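Local coordinates for small ribosomal subunit biogenesis GTPase RsgA (PDB 1U0L), which probably assists late maturation of the 30S ribosomal subunit as a circularly permuted, zinc-binding GTPase that hydrolyses GTP slowly, at residues Tyr102-Asp105 with Lys106-Leu110. Numbering follows the deposited sequence.
Sequences YIID and KFLVL
Lys106 NZ donates a hydrogen bond to Tyr102 OH at 2.7 Å, one helical turn back. The two side chains run alongside each other from successive turns. Both have CG anti to the backbone N (chi1 173° for Tyr102, 172° for Lys106), and a bend at chi3 brings the ammonium to the phenol oxygen. Glu294, on helix 282-296, adds a long, weak ion pair to Lys106 NZ. From the same helix, Met291 packs on Tyr102 and Lys290 makes a cation-pi contact with its ring. With an alanine at Tyr102, the Lys106 ammonium would probably lose its phenol oxygen and Met291 the ring packed against it.

The backbone bonds are those of an alpha-helix. Lys106 N to Tyr102 O, Phe107 N to Ile103 O and Leu108 N to Ile104 O each span 3.0 Å. Lys106 N also makes a weak bond to Ile103 O. This helix, 101-113, is the crossover of the beta-alpha-beta unit between strands 87-92 and 117-122 of the GTPase domain.

Asp105 is buried, and both carboxylate oxygens are satisfied from outside the turn. OD1 takes Tyr143 OH and a salt bridge from Arg284, while OD2 takes Asn287 ND2. On the apolar sides, Ile103 CG2 meets Phe107 CD1 at 3.8 Å, and Ile104 CG2 meets Leu108 CD1 at 4.0 Å.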
ATOM      1  N   TYR A 102     -16.760   1.889  -1.311  1.00 40.84           N
ATOM      2  CA  TYR A 102     -16.216   2.807  -2.306  1.00 41.10           C
ATOM      3  C   TYR A 102     -14.789   3.231  -1.950  1.00 40.81           C
ATOM      4  O   TYR A 102     -13.891   3.177  -2.794  1.00 40.57           O
ATOM      5  CB  TYR A 102     -17.102   4.047  -2.438  1.00 26.54           C
ATOM      6  CG  TYR A 102     -16.500   5.109  -3.325  1.00 24.94           C
ATOM      7  CD1 TYR A 102     -16.600   5.024  -4.714  1.00 27.34           C
ATOM      8  CD2 TYR A 102     -15.801   6.180  -2.778  1.00 24.68           C
ATOM      9  CE1 TYR A 102     -16.020   5.982  -5.538  1.00 29.29           C
ATOM     10  CE2 TYR A 102     -15.213   7.144  -3.586  1.00 28.62           C
ATOM     11  CZ  TYR A 102     -15.327   7.042  -4.964  1.00 30.84           C
ATOM     12  OH  TYR A 102     -14.753   7.998  -5.776  1.00 33.93           O
ATOM     13  N   ILE A 103     -14.586   3.666  -0.707  1.00 36.56           N
ATOM     14  CA  ILE A 103     -13.257   4.065  -0.259  1.00 36.75           C
ATOM     15  C   ILE A 103     -12.336   2.863  -0.353  1.00 35.67           C
ATOM     16  O   ILE A 103     -11.212   2.978  -0.833  1.00 36.27           O
ATOM     17  CB  ILE A 103     -13.272   4.595   1.203  1.00 38.35           C
ATOM     18  CG1 ILE A 103     -13.438   6.116   1.191  1.00 36.14           C
ATOM     19  CG2 ILE A 103     -11.982   4.206   1.936  1.00 34.14           C
ATOM     20  CD1 ILE A 103     -14.707   6.568   0.537  1.00 40.33           C
ATOM     21  N   ILE A 104     -12.824   1.707   0.089  1.00 30.21           N
ATOM     22  CA  ILE A 104     -12.039   0.477   0.034  1.00 27.78           C
ATOM     23  C   ILE A 104     -11.566   0.143  -1.386  1.00 29.77           C
ATOM     24  O   ILE A 104     -10.407  -0.234  -1.590  1.00 31.59           O
ATOM     25  CB  ILE A 104     -12.832  -0.741   0.541  1.00 12.26           C
ATOM     26  CG1 ILE A 104     -13.162  -0.598   2.019  1.00 11.39           C
ATOM     27  CG2 ILE A 104     -12.017  -1.995   0.351  1.00 12.18           C
ATOM     28  CD1 ILE A 104     -13.894  -1.789   2.579  1.00  6.70           C
ATOM     29  N   ASP A 105     -12.457   0.272  -2.365  1.00 22.42           N
ATOM     30  CA  ASP A 105     -12.095  -0.045  -3.740  1.00 21.92           C
ATOM     31  C   ASP A 105     -11.162   0.986  -4.359  1.00 21.73           C
ATOM     32  O   ASP A 105     -10.376   0.666  -5.258  1.00 18.90           O
ATOM     33  CB  ASP A 105     -13.354  -0.224  -4.601  1.00 25.80           C
ATOM     34  CG  ASP A 105     -14.169  -1.427  -4.174  1.00 28.84           C
ATOM     35  OD1 ASP A 105     -13.569  -2.367  -3.582  1.00 26.38           O
ATOM     36  OD2 ASP A 105     -15.396  -1.440  -4.430  1.00 28.86           O
ATOM     37  N   LYS A 106     -11.237   2.222  -3.877  1.00 26.95           N
ATOM     38  CA  LYS A 106     -10.361   3.257  -4.401  1.00 26.31           C
ATOM     39  C   LYS A 106      -8.954   2.942  -3.898  1.00 26.21           C
ATOM     40  O   LYS A 106      -7.961   3.109  -4.618  1.00 23.87           O
ATOM     41  CB  LYS A 106     -10.818   4.628  -3.932  1.00 23.10           C
ATOM     42  CG  LYS A 106      -9.855   5.723  -4.270  1.00 26.46           C
ATOM     43  CD  LYS A 106     -10.528   7.057  -4.345  1.00 29.30           C
ATOM     44  CE  LYS A 106     -11.478   7.102  -5.526  1.00 32.07           C
ATOM     45  NZ  LYS A 106     -12.058   8.476  -5.684  1.00 36.08           N
ATOM     46  N   PHE A 107      -8.882   2.454  -2.663  1.00 23.90           N
ATOM     47  CA  PHE A 107      -7.605   2.080  -2.073  1.00 24.18           C
ATOM     48  C   PHE A 107      -7.008   0.911  -2.842  1.00 24.52           C
ATOM     49  O   PHE A 107      -5.823   0.939  -3.205  1.00 22.32           O
ATOM     50  CB  PHE A 107      -7.787   1.706  -0.604  1.00 20.00           C
ATOM     51  CG  PHE A 107      -7.560   2.845   0.325  1.00 22.06           C
ATOM     52  CD1 PHE A 107      -8.435   3.089   1.376  1.00 21.23           C
ATOM     53  CD2 PHE A 107      -6.465   3.687   0.151  1.00 22.49           C
ATOM     54  CE1 PHE A 107      -8.225   4.164   2.247  1.00 22.55           C
ATOM     55  CE2 PHE A 107      -6.241   4.767   1.013  1.00 23.73           C
ATOM     56  CZ  PHE A 107      -7.127   5.007   2.067  1.00 22.20           C
ATOM     57  N   LEU A 108      -7.831  -0.111  -3.089  1.00 23.56           N
ATOM     58  CA  LEU A 108      -7.385  -1.283  -3.831  1.00 23.58           C
ATOM     59  C   LEU A 108      -6.955  -0.874  -5.239  1.00 23.62           C
ATOM     60  O   LEU A 108      -5.921  -1.323  -5.723  1.00 24.81           O
ATOM     61  CB  LEU A 108      -8.500  -2.331  -3.895  1.00 19.92           C
ATOM     62  CG  LEU A 108      -8.854  -2.973  -2.551  1.00 20.68           C
ATOM     63  CD1 LEU A 108     -10.109  -3.814  -2.692  1.00 17.45           C
ATOM     64  CD2 LEU A 108      -7.691  -3.820  -2.057  1.00 18.35           C
ATOM     65  N   VAL A 109      -7.732  -0.011  -5.889  1.00 17.70           N
ATOM     66  CA  VAL A 109      -7.383   0.447  -7.229  1.00 19.46           C
ATOM     67  C   VAL A 109      -5.970   1.030  -7.187  1.00 21.95           C
ATOM     68  O   VAL A 109      -5.134   0.716  -8.036  1.00 22.95           O
ATOM     69  CB  VAL A 109      -8.369   1.522  -7.741  1.00 18.79           C
ATOM     70  CG1 VAL A 109      -7.816   2.185  -8.990  1.00 17.24           C
ATOM     71  CG2 VAL A 109      -9.715   0.885  -8.058  1.00 19.26           C
ATOM     72  N   LEU A 110      -5.706   1.870  -6.190  1.00 28.46           N
ATOM     73  CA  LEU A 110      -4.386   2.479  -6.023  1.00 29.48           C
ATOM     74  C   LEU A 110      -3.277   1.447  -5.777  1.00 29.80           C
ATOM     75  O   LEU A 110      -2.187   1.538  -6.347  1.00 25.65           O
ATOM     76  CB  LEU A 110      -4.410   3.477  -4.863  1.00 20.84           C
ATOM     77  CG  LEU A 110      -5.081   4.805  -5.182  1.00 19.97           C
ATOM     78  CD1 LEU A 110      -5.227   5.602  -3.905  1.00 21.07           C
ATOM     79  CD2 LEU A 110      -4.284   5.571  -6.217  1.00 14.33           C
TER